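Long-range contact in conserved exported protein (Bacteroides fragilis, PDB 3CLW), which is of unknown function but probably hydrolyses O-glycosidic bonds in carbohydrates: residues G233-L238 with V274-Y279. Numbering follows the deposited sequence.
Sequences GDMKYL and VAAHDY
Leu238 spreads its two methyls over the methyl of Ala276, with CD1 3.9 Å from Ala276 CB, while CD2 meets Val274 tip to tip, 3.6 Å from CG1. A chi1 of -67° sets the leucine CG anti to the carbonyl carbon, and CG itself also touches Ala276 CB. Met235 packs beside the leucine on the same methyl: its CG lies 4.1 Å from Ala276 CB and 3.4 Å from His277 O. Beyond CG the thioether chain runs extended, side by side with Asp278, and brings CE to 3.6 Å from Asp278 OD1. That carboxylate oxygen is already engaged in a salt bridge with Arg292. Phe308 of the neighbouring strand and helix 285-300 pack against this apolar patch, which fills the layer between barrel strands and outer helices.

Toward His277 and Tyr279 the contact turns polar. A water accepts from Met235 N at 2.8 Å and donates to both His277 O and Tyr279 O, linking three backbone groups that do not bond one another directly. The turn itself starts as an Asx turn, Asp234 OD1 receiving Lys236 N at 3.1 Å on its anti side. Gly233 lies close to the histidine and tyrosine: its O is 3.3 Å from Tyr279 CB and sits at the edge of that ring, in its plane, and its CA approaches the His277 ring obliquely.

The imidazole is gripped at both nitrogens, ND1 by Glu186 and NE2 by Glu231, and Tyr279 OH bonds Glu312. Glu186, in an Asn-Glu-Pro sequence after strand 178-182, and Glu312, after strand 307-310, match the acid/base and nucleophile positions of family 30 barrels. His277 and Tyr279 are thus probably second-shell residues that position these glutamates, on a backbone held by the water bridge and the Leu238 and Met235 packing.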
loop_
_atom_site.group_PDB
_atom_site.type_symbol
_atom_site.label_atom_id
_atom_site.label_comp_id
_atom_site.label_asym_id
_atom_site.label_seq_id
_atom_site.Cartn_x
_atom_site.Cartn_y
_atom_site.Cartn_z
ATOM N N GLY A 233 6.644 -1.771 10.635
ATOM C CA GLY A 233 7.324 -2.509 9.571
ATOM C C GLY A 233 7.004 -3.985 9.469
ATOM O O GLY A 233 7.192 -4.601 8.421
ATOM N N ASP A 234 6.515 -4.549 10.565
ATOM C CA ASP A 234 6.236 -5.980 10.681
ATOM C C ASP A 234 4.934 -6.089 11.470
ATOM O O ASP A 234 4.771 -5.415 12.510
ATOM C CB ASP A 234 7.410 -6.687 11.400
ATOM C CG ASP A 234 7.327 -8.227 11.336
ATOM O OD1 ASP A 234 6.222 -8.792 11.485
ATOM O OD2 ASP A 234 8.381 -8.878 11.169
ATOM N N MET A 235 4.002 -6.917 10.986
ATOM C CA MET A 235 2.691 -7.050 11.636
ATOM C C MET A 235 2.827 -7.590 13.094
ATOM O O MET A 235 1.886 -7.538 13.861
ATOM C CB MET A 235 1.752 -7.942 10.803
ATOM C CG MET A 235 1.143 -7.307 9.536
ATOM S SD MET A 235 0.653 -8.543 8.280
ATOM C CE MET A 235 -0.594 -7.592 7.429
ATOM N N LYS A 236 4.007 -8.085 13.468
ATOM C CA LYS A 236 4.180 -8.689 14.811
ATOM C C LYS A 236 4.113 -7.621 15.888
ATOM O O LYS A 236 3.681 -7.892 16.986
ATOM C CB LYS A 236 5.461 -9.527 14.931
ATOM C CG LYS A 236 6.725 -8.719 15.036
ATOM C CD LYS A 236 7.964 -9.575 15.026
ATOM C CE LYS A 236 9.190 -8.674 14.982
ATOM N NZ LYS A 236 10.495 -9.420 15.123
ATOM N N TYR A 237 4.486 -6.390 15.535
ATOM C CA TYR A 237 4.383 -5.249 16.441
ATOM C C TYR A 237 2.939 -4.838 16.748
ATOM O O TYR A 237 2.705 -3.965 17.568
ATOM C CB TYR A 237 5.181 -4.087 15.881
ATOM C CG TYR A 237 6.662 -4.338 15.912
ATOM C CD1 TYR A 237 7.405 -4.122 17.087
ATOM C CD2 TYR A 237 7.338 -4.801 14.779
ATOM C CE1 TYR A 237 8.773 -4.360 17.112
ATOM C CE2 TYR A 237 8.690 -5.026 14.804
ATOM C CZ TYR A 237 9.409 -4.816 15.970
ATOM O OH TYR A 237 10.774 -5.046 15.980
ATOM N N LEU A 238 1.973 -5.446 16.070
ATOM C CA LEU A 238 0.577 -5.182 16.388
ATOM C C LEU A 238 0.144 -5.861 17.718
ATOM O O LEU A 238 -0.887 -5.508 18.298
ATOM C CB LEU A 238 -0.331 -5.612 15.238
ATOM C CG LEU A 238 -0.191 -4.791 13.930
ATOM C CD1 LEU A 238 -1.177 -5.229 12.926
ATOM C CD2 LEU A 238 -0.303 -3.272 14.167
ATOM N N VAL A 274 -6.097 0.648 11.629
ATOM C CA VAL A 274 -4.702 0.356 11.978
ATOM C C VAL A 274 -3.944 0.041 10.668
ATOM O O VAL A 274 -4.412 -0.762 9.858
ATOM C CB VAL A 274 -4.652 -0.866 12.919
ATOM C CG1 VAL A 274 -3.215 -1.303 13.231
ATOM C CG2 VAL A 274 -5.427 -0.607 14.187
ATOM N N ALA A 275 -2.793 0.675 10.473
ATOM C CA ALA A 275 -1.935 0.408 9.314
ATOM C C ALA A 275 -0.677 -0.333 9.690
ATOM O O ALA A 275 0.071 0.108 10.566
ATOM C CB ALA A 275 -1.557 1.730 8.571
ATOM N N ALA A 276 -0.438 -1.449 9.015
ATOM C CA ALA A 276 0.830 -2.163 9.146
ATOM C C ALA A 276 1.288 -2.691 7.790
ATOM O O ALA A 276 0.489 -2.825 6.860
ATOM C CB ALA A 276 0.720 -3.314 10.161
ATOM N N HIS A 277 2.580 -2.996 7.709
ATOM C CA HIS A 277 3.216 -3.490 6.485
ATOM C C HIS A 277 3.310 -5.000 6.476
ATOM O O HIS A 277 3.397 -5.631 7.535
ATOM C CB HIS A 277 4.596 -2.841 6.341
ATOM C CG HIS A 277 4.543 -1.343 6.361
ATOM N ND1 HIS A 277 5.666 -0.550 6.415
ATOM C CD2 HIS A 277 3.486 -0.498 6.387
ATOM C CE1 HIS A 277 5.308 0.722 6.443
ATOM N NE2 HIS A 277 3.992 0.780 6.392
ATOM N N ASP A 278 3.263 -5.566 5.276
ATOM C CA ASP A 278 3.313 -7.020 5.035
ATOM C C ASP A 278 4.696 -7.651 5.192
ATOM O O ASP A 278 4.822 -8.875 5.175
ATOM C CB ASP A 278 2.844 -7.304 3.619
ATOM C CG ASP A 278 1.370 -7.103 3.454
ATOM O OD1 ASP A 278 0.586 -7.853 4.079
ATOM O OD2 ASP A 278 0.997 -6.207 2.673
ATOM N N TYR A 279 5.729 -6.830 5.294
ATOM C CA TYR A 279 7.096 -7.331 5.356
ATOM C C TYR A 279 7.308 -8.456 6.386
ATOM O O TYR A 279 6.725 -8.419 7.457
ATOM C CB TYR A 279 8.054 -6.178 5.649
ATOM C CG TYR A 279 8.055 -5.092 4.584
ATOM C CD1 TYR A 279 8.585 -5.344 3.301
ATOM C CD2 TYR A 279 7.555 -3.822 4.855
ATOM C CE1 TYR A 279 8.603 -4.363 2.314
ATOM C CE2 TYR A 279 7.568 -2.822 3.872
ATOM C CZ TYR A 279 8.104 -3.107 2.595
ATOM O OH TYR A 279 8.152 -2.152 1.612
HETATM O O HOH W 1 4.321 -7.921 8.430
#